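Local coordinates for putative NADH-flavin reductase (Lactobacillus casei ATCC 334, PDB 3H2S), which binds NADPH on a Rossmann-type fold and probably acts as an NAD(P)H-dependent oxidoreductase, perhaps a flavin reductase, at residues 3-8 and 15-20; 10-15 and 67-72; 29-34 and 39-44; 101-106 and 194-199. All coordinates share one frame; numbering follows the deposited sequence.

Contact 1 (3-8 and 15-20); sequences IAVLGA and AIVAEA. With NDP (NADPH dihydro-nicotinamide-adenine-dinucleotide phosphate), chain C.
Val-17 pushes one methyl, CG2, into the hollow between Val-5 and Ala-8. It lies 3.9 Å from Ala-8 CB and, on the Val-5 side, meets both branches and the CB from which they fork, with CG2 of Val-17 4.1 Å from CG2 of Val-5. One branch thus does all the work: CG1 stands anti to the backbone N (chi1 169°), which puts CG2 beside that N and facing the strand. Next to it, CG2 of Ile-16 reaches the same Val-5 CG2 at 4.1 Å, so this methyl of the strand is wedged between two knobs of the helix. At the far end Ile-3 stretches its longer branch and lays CD1 4.1 Å from Ala-20 CB; a long residue meets a short one, evening out the gap between strand and helix. The segment axes run nearly antiparallel (164°) and approach to 9.5 Å, the first strand-helix pair of the Rossmann beta-alpha-beta unit. At the end of the strand a type II turn from Val-5 to Ala-8 brings the chain to the cofactor. Gly-7 suits this turn because its phi is positive and a side chain would crowd NADPH, whose O3B lies 3.3 Å from Gly-7 CA. No hydrogen bond spans the two segments: beta-branched residues and alanines make an apolar seam, so that shape and the hydrophobic effect probably hold helix and strand together.

Contact 2 (10-15 and 67-72); sequences GRAGSA and VDALSV. With NDP (NADPH dihydro-nicotinamide-adenine-dinucleotide phosphate), chain C.
A water is gripped on three sides where the first turn of helix 11-22 faces the end of strand 65-68: it accepts from Gly-13 N at 2.9 Å and lies 2.8 Å from both Ala-69 O and O1N of NADPH, acceptors that compete for its protons. A water bridging helix start, strand end and pyrophosphate is familiar in Rossmann folds. The same O1N takes a nearly straight bond from Ala-12 N (2.8 Å, 170°), while Arg-11 N gives its hydrogen to O2A at 2.7 Å. Both amides belong to this first turn of the helix, whose dipole probably helps offset the phosphate charge. Arg-11 bends at chi3 (61°) and brings its guanidinium round so that O2N lies at its edge and in its plane, 2.9 Å from NH1, with NH2 tied to Phe-162 O. With a leucine in its place, O2N would probably lose its charged mate and Phe-162 O a donor. Direct packing is small: Ala-69 CB sits 3.8 Å from Gly-13 N and also touches Ala-12 CB. Gly-10, the N-cap, must stay bare, since a CB would clash with C5B of the cofactor. Small residues and backbone donors thus make a close-fitting cradle for the pyrophosphate.

Contact 3 (29-34 and 39-44); sequences AVVRDP and DRLGAT. With NDP (NADPH dihydro-nicotinamide-adenine-dinucleotide phosphate), chain C.
Leu-41 turns its CG away from its own carbonyl carbon (chi1 -56°) and then runs straight on to CD1, which meets Ala-29 CB at 3.6 Å across the contact. This packs the chain around the C-terminal end of the short helix 34-40 against strand 26-31, in the second beta-alpha-beta unit of the Rossmann fold. Val-31 CG1 grazes the same methyl at 4.5 Å, and Ala-8, Ser-14 and Val-17 also border the leucine, a slim branched chain suited to a space shared by strand, loop and helix 11-22. The small Ala-29 lets it come close. Gly-42 follows the helix with a positive phi, and any side chain there would jam against the preceding carbonyl. Just past the strand, Asp-33 caps helix 34-40 and forms a salt bridge with Lys-36. Arg-32 starts from the crowded position between backbone N and carbonyl carbon (chi1 54°) and is extended from CG to NE, which carries the guanidinium over the adenine; C5A stands 3.5 Å above its plane, offset toward the rim. An arginine just past this strand is a common mark of NADPH preference, as its edge can hold the 2'-phosphate. NE bonds O2X at 3.0 Å, and NH2 points straight at O3X, 2.9 Å away at 180°.

Contact 4 (101-106 and 194-199); sequences VFILGS and LAILDQ. With NDP (NADPH dihydro-nicotinamide-adenine-dinucleotide phosphate), chain C.
Strand 99-103 and helix 189-201 come nearest at Val-101 and Ile-196, whose CA atoms are 7.1 Å apart, both CB atoms directed at the opposite segment. Val-101 offers CG1, which lies 4.1 Å from Ile-196 CG1 and just beyond that from its CG2; the two side chains pass slantwise. Ile-196 carries on past the valine, and its CD1 meets Ile-103 CD1 at 3.8 Å, the two isoleucines crossing at about a right angle. Ile-16 and Ile-156 also touch Ile-196, so helix 189-201 packs beside helix 11-22 on one face of the Rossmann sheet. Ile-103, the last residue of its strand, has two jobs that its forked side chain can divide. CG1, beside the backbone N (chi1 -58°), leads CD1 to the helix, while the opposite branch places CG2 3.5 Å from O4D of the nicotinamide ribose. With an alanine here, Ile-196 CD1 would probably face a gap, and the ribose would be likely to pack more loosely on this side. Past the strand the chain follows the cofactor on to the nicotinamide, where Ser-106 N bonds the carboxamide O7N at 2.7 Å, though with a bent N-H angle of 137°.

In the fold
All four contacts reach one largely parallel sheet, in which strands 26-31, 2-6, 65-68 and 99-103 are successive neighbours. Contacts 1 and 2 lie closest, centres 8 Å apart, and share Ala-15 of helix 11-22; their segments alternate along the chain. Contact 3 is nested inside the loop that contact 2 closes, while contact 4 comes last in sequence and closes through a helix near the C-terminus. Contacts 3 and 4 do not touch, their centres about 21 Å apart, yet both reach NADPH, as the other two do. The cofactor therefore spans the strand ends, from its adenine and 2'-phosphate at contact 3, across the pyrophosphate at contact 2, to the nicotinamide at contact 4.

Contact 1 (3-8 and 15-20)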
# COMPACT_ATOMS: atom_id res chain seq x y z
N ILE A 3 -19.93 10.60 -7.53
CA ILE A 3 -19.06 10.45 -6.37
C ILE A 3 -19.37 9.11 -5.71
O ILE A 3 -20.50 8.86 -5.28
CB ILE A 3 -19.31 11.59 -5.32
CG1 ILE A 3 -19.24 12.98 -5.97
CG2 ILE A 3 -18.32 11.48 -4.15
CD1 ILE A 3 -19.43 14.15 -4.97
N ALA A 4 -18.36 8.23 -5.65
CA ALA A 4 -18.46 7.01 -4.85
C ALA A 4 -18.03 7.31 -3.43
O ALA A 4 -16.97 7.90 -3.21
CB ALA A 4 -17.58 5.90 -5.44
N VAL A 5 -18.86 6.94 -2.45
CA VAL A 5 -18.50 7.14 -1.05
C VAL A 5 -18.26 5.80 -0.37
O VAL A 5 -19.18 4.97 -0.25
CB VAL A 5 -19.59 7.93 -0.30
CG1 VAL A 5 -19.21 8.12 1.17
CG2 VAL A 5 -19.85 9.27 -1.01
N LEU A 6 -17.02 5.56 0.04
CA LEU A 6 -16.69 4.36 0.80
C LEU A 6 -16.94 4.64 2.28
O LEU A 6 -16.63 5.72 2.77
CB LEU A 6 -15.23 3.97 0.59
CG LEU A 6 -14.79 3.17 -0.65
CD1 LEU A 6 -15.55 3.46 -1.92
CD2 LEU A 6 -13.27 3.31 -0.85
N GLY A 7 -17.57 3.70 2.98
CA GLY A 7 -18.00 3.97 4.35
C GLY A 7 -19.14 4.99 4.37
O GLY A 7 -19.28 5.75 5.32
N ALA A 8 -20.02 4.90 3.37
CA ALA A 8 -21.16 5.81 3.22
C ALA A 8 -22.19 5.73 4.36
O ALA A 8 -22.86 6.71 4.65
CB ALA A 8 -21.86 5.56 1.87
N ALA A 15 -22.81 11.92 6.28
CA ALA A 15 -22.82 13.37 6.19
C ALA A 15 -22.33 13.80 4.80
O ALA A 15 -22.86 14.75 4.21
CB ALA A 15 -21.94 13.96 7.26
N ILE A 16 -21.30 13.11 4.31
CA ILE A 16 -20.77 13.34 2.96
C ILE A 16 -21.81 13.05 1.88
O ILE A 16 -21.97 13.82 0.93
CB ILE A 16 -19.51 12.50 2.71
CG1 ILE A 16 -18.37 12.96 3.64
CG2 ILE A 16 -19.10 12.58 1.24
CD1 ILE A 16 -17.33 11.86 3.95
N VAL A 17 -22.54 11.95 2.05
CA VAL A 17 -23.59 11.60 1.09
C VAL A 17 -24.65 12.70 1.03
O VAL A 17 -25.00 13.18 -0.05
CB VAL A 17 -24.26 10.24 1.41
CG1 VAL A 17 -25.53 10.04 0.56
CG2 VAL A 17 -23.28 9.10 1.16
N ALA A 18 -25.04 13.21 2.20
CA ALA A 18 -26.06 14.25 2.28
C ALA A 18 -25.58 15.56 1.63
O ALA A 18 -26.30 16.18 0.85
CB ALA A 18 -26.46 14.50 3.74
N GLU A 19 -24.34 15.94 1.93
CA GLU A 19 -23.79 17.18 1.39
C GLU A 19 -23.63 17.05 -0.12
O GLU A 19 -23.88 18.00 -0.86
CB GLU A 19 -22.44 17.52 2.04
CG GLU A 19 -21.82 18.83 1.52
CD GLU A 19 -22.68 20.06 1.85
OE1 GLU A 19 -23.54 19.96 2.76
OE2 GLU A 19 -22.50 21.11 1.19
N ALA A 20 -23.19 15.88 -0.58
CA ALA A 20 -23.09 15.60 -2.01
C ALA A 20 -24.42 15.77 -2.72
O ALA A 20 -24.48 16.35 -3.80
CB ALA A 20 -22.53 14.21 -2.25
PA NDP C . -17.65 5.10 11.34
O1A NDP C . -17.15 4.22 12.53
O2A NDP C . -18.92 5.85 11.50
O5B NDP C . -17.80 3.81 10.25
C5B NDP C . -17.08 4.14 9.04
C4B NDP C . -17.53 3.18 7.87
O4B NDP C . -16.67 2.06 7.86
C3B NDP C . -18.97 2.59 8.08
O3B NDP C . -19.68 2.88 6.92
C2B NDP C . -18.67 1.03 8.21
O2B NDP C . -19.65 0.17 7.75
C1B NDP C . -17.37 0.97 7.34
N9A NDP C . -16.59 -0.23 7.67
C8A NDP C . -15.95 -0.46 8.92
N7A NDP C . -15.28 -1.61 8.97
C5A NDP C . -15.45 -2.15 7.68
C6A NDP C . -14.94 -3.35 7.13
N6A NDP C . -14.20 -4.16 7.93
N1A NDP C . -15.46 -3.79 5.93
C2A NDP C . -16.19 -2.89 5.21
N3A NDP C . -16.58 -1.62 5.55
C4A NDP C . -16.25 -1.32 6.85
O3 NDP C . -16.44 6.11 11.29
PN NDP C . -16.17 7.71 11.34
O1N NDP C . -17.14 8.39 10.35
O2N NDP C . -16.43 8.07 12.77
O5D NDP C . -14.66 8.07 10.83
C5D NDP C . -14.37 8.38 9.46
C4D NDP C . -12.86 8.70 9.38
O4D NDP C . -12.63 9.67 10.39
C3D NDP C . -11.86 7.54 9.60
O3D NDP C . -10.73 7.73 8.82
C2D NDP C . -11.57 7.69 11.14
O2D NDP C . -10.29 7.21 11.48
C1D NDP C . -11.56 9.26 11.20
N1N NDP C . -11.60 9.74 12.58
C2N NDP C . -10.40 10.42 13.06
C3N NDP C . -10.38 10.69 14.56
C7N NDP C . -9.41 11.82 14.87
O7N NDP C . -8.33 11.87 14.29
N7N NDP C . -9.69 12.68 15.92
C4N NDP C . -11.69 10.80 15.32
C5N NDP C . -12.74 9.82 14.87
C6N NDP C . -12.71 9.35 13.43
P2B NDP C . -20.97 -0.14 8.65
O1X NDP C . -21.88 1.14 8.68
O2X NDP C . -21.82 -1.18 7.83
O3X NDP C . -20.62 -0.59 10.03

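Contact 2 (10-15 and 67-72)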
# COMPACT_ATOMS: atom_id res chain seq x y z
N GLY A 10 -21.34 5.29 7.51
CA GLY A 10 -20.68 5.76 8.73
C GLY A 10 -21.09 7.17 9.13
O GLY A 10 -21.91 7.81 8.45
N ARG A 11 -20.48 7.68 10.18
CA ARG A 11 -20.80 9.02 10.68
C ARG A 11 -20.35 10.09 9.68
O ARG A 11 -21.16 10.89 9.24
CB ARG A 11 -20.14 9.26 12.05
CG ARG A 11 -20.55 8.19 13.11
CD ARG A 11 -19.65 8.22 14.33
NE ARG A 11 -19.70 9.50 15.01
CZ ARG A 11 -18.71 10.40 15.00
NH1 ARG A 11 -17.57 10.14 14.38
NH2 ARG A 11 -18.86 11.54 15.66
N ALA A 12 -19.07 10.07 9.31
CA ALA A 12 -18.54 10.98 8.28
C ALA A 12 -19.19 10.71 6.92
O ALA A 12 -19.66 11.63 6.25
CB ALA A 12 -17.02 10.87 8.18
N GLY A 13 -19.28 9.43 6.57
CA GLY A 13 -19.81 9.02 5.27
C GLY A 13 -21.23 9.46 4.98
O GLY A 13 -21.52 9.96 3.89
N SER A 14 -22.11 9.31 5.96
CA SER A 14 -23.50 9.65 5.74
C SER A 14 -23.67 11.16 5.60
O SER A 14 -24.50 11.63 4.81
CB SER A 14 -24.37 9.12 6.88
OG SER A 14 -24.01 9.70 8.11
N ALA A 15 -22.81 11.92 6.28
CA ALA A 15 -22.82 13.37 6.19
C ALA A 15 -22.33 13.80 4.80
O ALA A 15 -22.86 14.75 4.21
CB ALA A 15 -21.94 13.96 7.26
N VAL A 67 -14.59 9.11 -2.19
CA VAL A 67 -14.25 9.54 -0.85
C VAL A 67 -14.08 8.34 0.07
O VAL A 67 -14.96 7.48 0.13
CB VAL A 67 -15.31 10.51 -0.27
CG1 VAL A 67 -14.91 10.93 1.17
CG2 VAL A 67 -15.47 11.72 -1.18
N ASP A 68 -12.93 8.26 0.73
CA ASP A 68 -12.66 7.18 1.69
C ASP A 68 -13.06 7.61 3.11
O ASP A 68 -12.32 8.34 3.77
CB ASP A 68 -11.19 6.74 1.61
CG ASP A 68 -10.83 5.64 2.61
OD1 ASP A 68 -11.65 5.33 3.51
OD2 ASP A 68 -9.70 5.08 2.51
N ALA A 69 -14.26 7.23 3.54
CA ALA A 69 -14.71 7.52 4.90
C ALA A 69 -14.83 6.25 5.73
O ALA A 69 -15.64 6.19 6.65
CB ALA A 69 -16.07 8.26 4.86
N LEU A 70 -14.06 5.23 5.38
CA LEU A 70 -14.06 3.97 6.13
C LEU A 70 -13.30 4.15 7.43
O LEU A 70 -12.35 4.95 7.51
CB LEU A 70 -13.40 2.86 5.30
CG LEU A 70 -14.14 2.41 4.04
CD1 LEU A 70 -13.16 1.78 3.04
CD2 LEU A 70 -15.30 1.48 4.36
N SER A 71 -13.67 3.35 8.43
CA SER A 71 -12.94 3.33 9.69
C SER A 71 -12.84 1.94 10.29
O SER A 71 -13.37 0.97 9.74
CB SER A 71 -13.56 4.29 10.69
OG SER A 71 -12.59 4.67 11.66
N VAL A 72 -12.17 1.85 11.44
CA VAL A 72 -11.96 0.59 12.13
C VAL A 72 -12.25 0.83 13.60
O VAL A 72 -11.66 1.74 14.21
CB VAL A 72 -10.50 0.13 12.00
CG1 VAL A 72 -10.31 -1.20 12.73
CG2 VAL A 72 -10.10 0.00 10.53
PA NDP C . -17.65 5.10 11.34
O1A NDP C . -17.15 4.22 12.53
O2A NDP C . -18.92 5.85 11.50
O5B NDP C . -17.80 3.81 10.25
C5B NDP C . -17.08 4.14 9.04
C4B NDP C . -17.53 3.18 7.87
O4B NDP C . -16.67 2.06 7.86
C3B NDP C . -18.97 2.59 8.08
O3B NDP C . -19.68 2.88 6.92
C2B NDP C . -18.67 1.03 8.21
O2B NDP C . -19.65 0.17 7.75
C1B NDP C . -17.37 0.97 7.34
N9A NDP C . -16.59 -0.23 7.67
C8A NDP C . -15.95 -0.46 8.92
N7A NDP C . -15.28 -1.61 8.97
C5A NDP C . -15.45 -2.15 7.68
C6A NDP C . -14.94 -3.35 7.13
N6A NDP C . -14.20 -4.16 7.93
N1A NDP C . -15.46 -3.79 5.93
C2A NDP C . -16.19 -2.89 5.21
N3A NDP C . -16.58 -1.62 5.55
C4A NDP C . -16.25 -1.32 6.85
O3 NDP C . -16.44 6.11 11.29
PN NDP C . -16.17 7.71 11.34
O1N NDP C . -17.14 8.39 10.35
O2N NDP C . -16.43 8.07 12.77
O5D NDP C . -14.66 8.07 10.83
C5D NDP C . -14.37 8.38 9.46
C4D NDP C . -12.86 8.70 9.38
O4D NDP C . -12.63 9.67 10.39
C3D NDP C . -11.86 7.54 9.60
O3D NDP C . -10.73 7.73 8.82
C2D NDP C . -11.57 7.69 11.14
O2D NDP C . -10.29 7.21 11.48
C1D NDP C . -11.56 9.26 11.20
N1N NDP C . -11.60 9.74 12.58
C2N NDP C . -10.40 10.42 13.06
C3N NDP C . -10.38 10.69 14.56
C7N NDP C . -9.41 11.82 14.87
O7N NDP C . -8.33 11.87 14.29
N7N NDP C . -9.69 12.68 15.92
C4N NDP C . -11.69 10.80 15.32
C5N NDP C . -12.74 9.82 14.87
C6N NDP C . -12.71 9.35 13.43
P2B NDP C . -20.97 -0.14 8.65
O1X NDP C . -21.88 1.14 8.68
O2X NDP C . -21.82 -1.18 7.83
O3X NDP C . -20.62 -0.59 10.03
O HOH W 1 -17.91 7.32 7.91

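Contact 3 (29-34 and 39-44)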
# COMPACT_ATOMS: atom_id res chain seq x y z
N ALA A 29 -23.15 4.89 -3.06
CA ALA A 29 -22.78 4.51 -1.69
C ALA A 29 -22.33 3.07 -1.68
O ALA A 29 -23.09 2.17 -2.03
CB ALA A 29 -23.97 4.67 -0.76
N VAL A 30 -21.05 2.86 -1.38
CA VAL A 30 -20.52 1.52 -1.25
C VAL A 30 -20.73 1.07 0.19
O VAL A 30 -20.22 1.68 1.12
CB VAL A 30 -19.01 1.51 -1.57
CG1 VAL A 30 -18.45 0.09 -1.48
CG2 VAL A 30 -18.78 2.13 -2.96
N VAL A 31 -21.48 -0.02 0.36
CA VAL A 31 -21.96 -0.41 1.68
C VAL A 31 -21.85 -1.92 1.87
O VAL A 31 -21.66 -2.66 0.91
CB VAL A 31 -23.44 0.03 1.89
CG1 VAL A 31 -23.58 1.54 1.68
CG2 VAL A 31 -24.38 -0.74 0.95
N ARG A 32 -21.92 -2.36 3.12
CA ARG A 32 -22.05 -3.78 3.41
C ARG A 32 -23.41 -4.09 4.02
O ARG A 32 -23.84 -5.24 4.04
CB ARG A 32 -20.93 -4.25 4.32
CG ARG A 32 -20.82 -3.45 5.60
CD ARG A 32 -19.72 -4.02 6.50
NE ARG A 32 -19.62 -3.25 7.73
CZ ARG A 32 -18.75 -3.50 8.69
NH1 ARG A 32 -17.92 -4.54 8.59
NH2 ARG A 32 -18.74 -2.74 9.78
N ASP A 33 -24.12 -3.04 4.43
CA ASP A 33 -25.36 -3.19 5.20
C ASP A 33 -26.49 -2.43 4.52
O ASP A 33 -26.71 -1.25 4.78
CB ASP A 33 -25.14 -2.63 6.61
CG ASP A 33 -26.33 -2.84 7.53
OD1 ASP A 33 -27.47 -2.95 7.02
OD2 ASP A 33 -26.13 -2.87 8.76
N PRO A 34 -27.21 -3.11 3.61
CA PRO A 34 -28.33 -2.53 2.87
C PRO A 34 -29.39 -1.86 3.75
O PRO A 34 -29.89 -0.78 3.41
CB PRO A 34 -28.94 -3.72 2.13
CG PRO A 34 -27.82 -4.70 2.00
CD PRO A 34 -26.94 -4.50 3.20
N ASP A 39 -31.88 3.11 5.83
CA ASP A 39 -32.26 3.96 6.96
C ASP A 39 -31.46 5.26 7.06
O ASP A 39 -32.00 6.28 7.49
CB ASP A 39 -32.18 3.17 8.27
N ARG A 40 -30.17 5.24 6.74
CA ARG A 40 -29.31 6.40 6.98
C ARG A 40 -29.16 7.30 5.75
O ARG A 40 -28.71 8.45 5.87
CB ARG A 40 -27.93 5.97 7.49
CG ARG A 40 -27.98 5.35 8.86
CD ARG A 40 -26.63 4.83 9.33
NE ARG A 40 -26.74 4.27 10.68
CZ ARG A 40 -25.73 3.71 11.35
NH1 ARG A 40 -24.51 3.69 10.84
NH2 ARG A 40 -25.95 3.19 12.55
N LEU A 41 -29.37 6.71 4.57
CA LEU A 41 -29.05 7.41 3.33
C LEU A 41 -30.33 7.72 2.57
O LEU A 41 -30.46 8.79 1.97
CB LEU A 41 -28.11 6.57 2.46
CG LEU A 41 -26.80 6.12 3.12
CD1 LEU A 41 -25.96 5.30 2.12
CD2 LEU A 41 -26.03 7.32 3.65
N GLY A 42 -31.30 6.82 2.68
CA GLY A 42 -32.56 6.98 1.98
C GLY A 42 -32.67 6.02 0.82
O GLY A 42 -31.67 5.62 0.23
N ALA A 43 -33.91 5.66 0.49
CA ALA A 43 -34.16 4.68 -0.55
C ALA A 43 -33.64 5.16 -1.89
O ALA A 43 -33.42 4.37 -2.80
CB ALA A 43 -35.66 4.39 -0.64
N THR A 44 -33.43 6.47 -2.00
CA THR A 44 -33.18 7.10 -3.29
C THR A 44 -31.70 7.16 -3.63
O THR A 44 -31.31 7.74 -4.65
CB THR A 44 -33.80 8.49 -3.33
PA NDP C . -17.65 5.10 11.34
O1A NDP C . -17.15 4.22 12.53
O2A NDP C . -18.92 5.85 11.50
O5B NDP C . -17.80 3.81 10.25
C5B NDP C . -17.08 4.14 9.04
C4B NDP C . -17.53 3.18 7.87
O4B NDP C . -16.67 2.06 7.86
C3B NDP C . -18.97 2.59 8.08
O3B NDP C . -19.68 2.88 6.92
C2B NDP C . -18.67 1.03 8.21
O2B NDP C . -19.65 0.17 7.75
C1B NDP C . -17.37 0.97 7.34
N9A NDP C . -16.59 -0.23 7.67
C8A NDP C . -15.95 -0.46 8.92
N7A NDP C . -15.28 -1.61 8.97
C5A NDP C . -15.45 -2.15 7.68
C6A NDP C . -14.94 -3.35 7.13
N6A NDP C . -14.20 -4.16 7.93
N1A NDP C . -15.46 -3.79 5.93
C2A NDP C . -16.19 -2.89 5.21
N3A NDP C . -16.58 -1.62 5.55
C4A NDP C . -16.25 -1.32 6.85
O3 NDP C . -16.44 6.11 11.29
PN NDP C . -16.17 7.71 11.34
O1N NDP C . -17.14 8.39 10.35
O2N NDP C . -16.43 8.07 12.77
O5D NDP C . -14.66 8.07 10.83
C5D NDP C . -14.37 8.38 9.46
C4D NDP C . -12.86 8.70 9.38
O4D NDP C . -12.63 9.67 10.39
C3D NDP C . -11.86 7.54 9.60
O3D NDP C . -10.73 7.73 8.82
C2D NDP C . -11.57 7.69 11.14
O2D NDP C . -10.29 7.21 11.48
C1D NDP C . -11.56 9.26 11.20
N1N NDP C . -11.60 9.74 12.58
C2N NDP C . -10.40 10.42 13.06
C3N NDP C . -10.38 10.69 14.56
C7N NDP C . -9.41 11.82 14.87
O7N NDP C . -8.33 11.87 14.29
N7N NDP C . -9.69 12.68 15.92
C4N NDP C . -11.69 10.80 15.32
C5N NDP C . -12.74 9.82 14.87
C6N NDP C . -12.71 9.35 13.43
P2B NDP C . -20.97 -0.14 8.65
O1X NDP C . -21.88 1.14 8.68
O2X NDP C . -21.82 -1.18 7.83
O3X NDP C . -20.62 -0.59 10.03

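Contact 4 (101-106 and 194-199)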
# COMPACT_ATOMS: atom_id res chain seq x y z
N VAL A 101 -10.47 11.66 -2.11
CA VAL A 101 -10.27 12.29 -0.81
C VAL A 101 -10.22 11.24 0.30
O VAL A 101 -11.15 10.45 0.47
CB VAL A 101 -11.37 13.34 -0.50
CG1 VAL A 101 -11.19 13.94 0.91
CG2 VAL A 101 -11.37 14.42 -1.56
N PHE A 102 -9.15 11.28 1.08
CA PHE A 102 -8.98 10.36 2.21
C PHE A 102 -9.10 11.14 3.50
O PHE A 102 -8.47 12.20 3.65
CB PHE A 102 -7.60 9.69 2.15
CG PHE A 102 -7.41 8.82 0.95
CD1 PHE A 102 -7.64 7.46 1.03
CD2 PHE A 102 -7.02 9.37 -0.27
CE1 PHE A 102 -7.50 6.65 -0.09
CE2 PHE A 102 -6.92 8.58 -1.41
CZ PHE A 102 -7.15 7.21 -1.32
N ILE A 103 -9.98 10.68 4.39
CA ILE A 103 -10.05 11.22 5.73
C ILE A 103 -8.97 10.52 6.56
O ILE A 103 -8.96 9.30 6.70
CB ILE A 103 -11.40 11.01 6.42
CG1 ILE A 103 -12.55 11.63 5.59
CG2 ILE A 103 -11.36 11.60 7.81
CD1 ILE A 103 -13.92 11.46 6.24
N LEU A 104 -8.09 11.32 7.15
CA LEU A 104 -6.95 10.79 7.88
C LEU A 104 -7.18 10.98 9.38
O LEU A 104 -8.31 11.15 9.83
CB LEU A 104 -5.66 11.49 7.41
CG LEU A 104 -5.33 11.26 5.93
CD1 LEU A 104 -4.17 12.14 5.49
CD2 LEU A 104 -5.04 9.78 5.64
N GLY A 105 -6.12 10.83 10.17
CA GLY A 105 -6.23 10.95 11.61
C GLY A 105 -5.58 12.22 12.11
O GLY A 105 -4.80 12.86 11.40
N SER A 106 -5.84 12.53 13.37
CA SER A 106 -5.27 13.69 14.03
C SER A 106 -3.81 13.43 14.43
O SER A 106 -3.02 14.35 14.57
CB SER A 106 -6.12 14.02 15.26
OG SER A 106 -6.26 15.42 15.41
N LEU A 194 -18.63 19.56 4.40
CA LEU A 194 -18.42 20.82 3.68
C LEU A 194 -17.03 20.86 3.07
O LEU A 194 -16.86 21.21 1.90
CB LEU A 194 -18.59 22.04 4.59
CG LEU A 194 -19.98 22.44 5.10
CD1 LEU A 194 -19.91 23.82 5.76
CD2 LEU A 194 -21.01 22.43 3.97
N ALA A 195 -16.02 20.58 3.90
CA ALA A 195 -14.62 20.65 3.48
C ALA A 195 -14.30 19.66 2.36
O ALA A 195 -13.56 19.97 1.44
CB ALA A 195 -13.69 20.41 4.70
N ILE A 196 -14.81 18.44 2.49
CA ILE A 196 -14.63 17.44 1.46
C ILE A 196 -15.25 17.83 0.12
O ILE A 196 -14.58 17.79 -0.91
CB ILE A 196 -15.15 16.07 1.95
CG1 ILE A 196 -14.23 15.56 3.07
CG2 ILE A 196 -15.21 15.08 0.77
CD1 ILE A 196 -14.72 14.28 3.76
N LEU A 197 -16.51 18.27 0.15
CA LEU A 197 -17.20 18.66 -1.05
C LEU A 197 -16.60 19.92 -1.64
O LEU A 197 -16.54 20.06 -2.85
CB LEU A 197 -18.71 18.83 -0.82
CG LEU A 197 -19.55 17.58 -1.15
CD1 LEU A 197 -19.38 17.17 -2.61
CD2 LEU A 197 -19.20 16.43 -0.22
N ASP A 198 -16.09 20.80 -0.78
CA ASP A 198 -15.39 22.00 -1.26
C ASP A 198 -14.19 21.59 -2.11
O ASP A 198 -13.94 22.19 -3.15
CB ASP A 198 -14.93 22.87 -0.09
CG ASP A 198 -16.05 23.78 0.42
OD1 ASP A 198 -17.14 23.78 -0.18
OD2 ASP A 198 -15.81 24.49 1.42
N GLN A 199 -13.41 20.63 -1.61
CA GLN A 199 -12.23 20.16 -2.35
C GLN A 199 -12.63 19.46 -3.64
O GLN A 199 -11.97 19.61 -4.66
CB GLN A 199 -11.39 19.22 -1.48
CG GLN A 199 -10.60 19.94 -0.41
CD GLN A 199 -9.53 20.87 -0.99
OE1 GLN A 199 -8.97 20.59 -2.04
NE2 GLN A 199 -9.33 22.00 -0.35
PA NDP C . -17.65 5.10 11.34
O1A NDP C . -17.15 4.22 12.53
O2A NDP C . -18.92 5.85 11.50
O5B NDP C . -17.80 3.81 10.25
C5B NDP C . -17.08 4.14 9.04
C4B NDP C . -17.53 3.18 7.87
O4B NDP C . -16.67 2.06 7.86
C3B NDP C . -18.97 2.59 8.08
O3B NDP C . -19.68 2.88 6.92
C2B NDP C . -18.67 1.03 8.21
O2B NDP C . -19.65 0.17 7.75
C1B NDP C . -17.37 0.97 7.34
N9A NDP C . -16.59 -0.23 7.67
C8A NDP C . -15.95 -0.46 8.92
N7A NDP C . -15.28 -1.61 8.97
C5A NDP C . -15.45 -2.15 7.68
C6A NDP C . -14.94 -3.35 7.13
N6A NDP C . -14.20 -4.16 7.93
N1A NDP C . -15.46 -3.79 5.93
C2A NDP C . -16.19 -2.89 5.21
N3A NDP C . -16.58 -1.62 5.55
C4A NDP C . -16.25 -1.32 6.85
O3 NDP C . -16.44 6.11 11.29
PN NDP C . -16.17 7.71 11.34
O1N NDP C . -17.14 8.39 10.35
O2N NDP C . -16.43 8.07 12.77
O5D NDP C . -14.66 8.07 10.83
C5D NDP C . -14.37 8.38 9.46
C4D NDP C . -12.86 8.70 9.38
O4D NDP C . -12.63 9.67 10.39
C3D NDP C . -11.86 7.54 9.60
O3D NDP C . -10.73 7.73 8.82
C2D NDP C . -11.57 7.69 11.14
O2D NDP C . -10.29 7.21 11.48
C1D NDP C . -11.56 9.26 11.20
N1N NDP C . -11.60 9.74 12.58
C2N NDP C . -10.40 10.42 13.06
C3N NDP C . -10.38 10.69 14.56
C7N NDP C . -9.41 11.82 14.87
O7N NDP C . -8.33 11.87 14.29
N7N NDP C . -9.69 12.68 15.92
C4N NDP C . -11.69 10.80 15.32
C5N NDP C . -12.74 9.82 14.87
C6N NDP C . -12.71 9.35 13.43
P2B NDP C . -20.97 -0.14 8.65
O1X NDP C . -21.88 1.14 8.68
O2X NDP C . -21.82 -1.18 7.83
O3X NDP C . -20.62 -0.59 10.03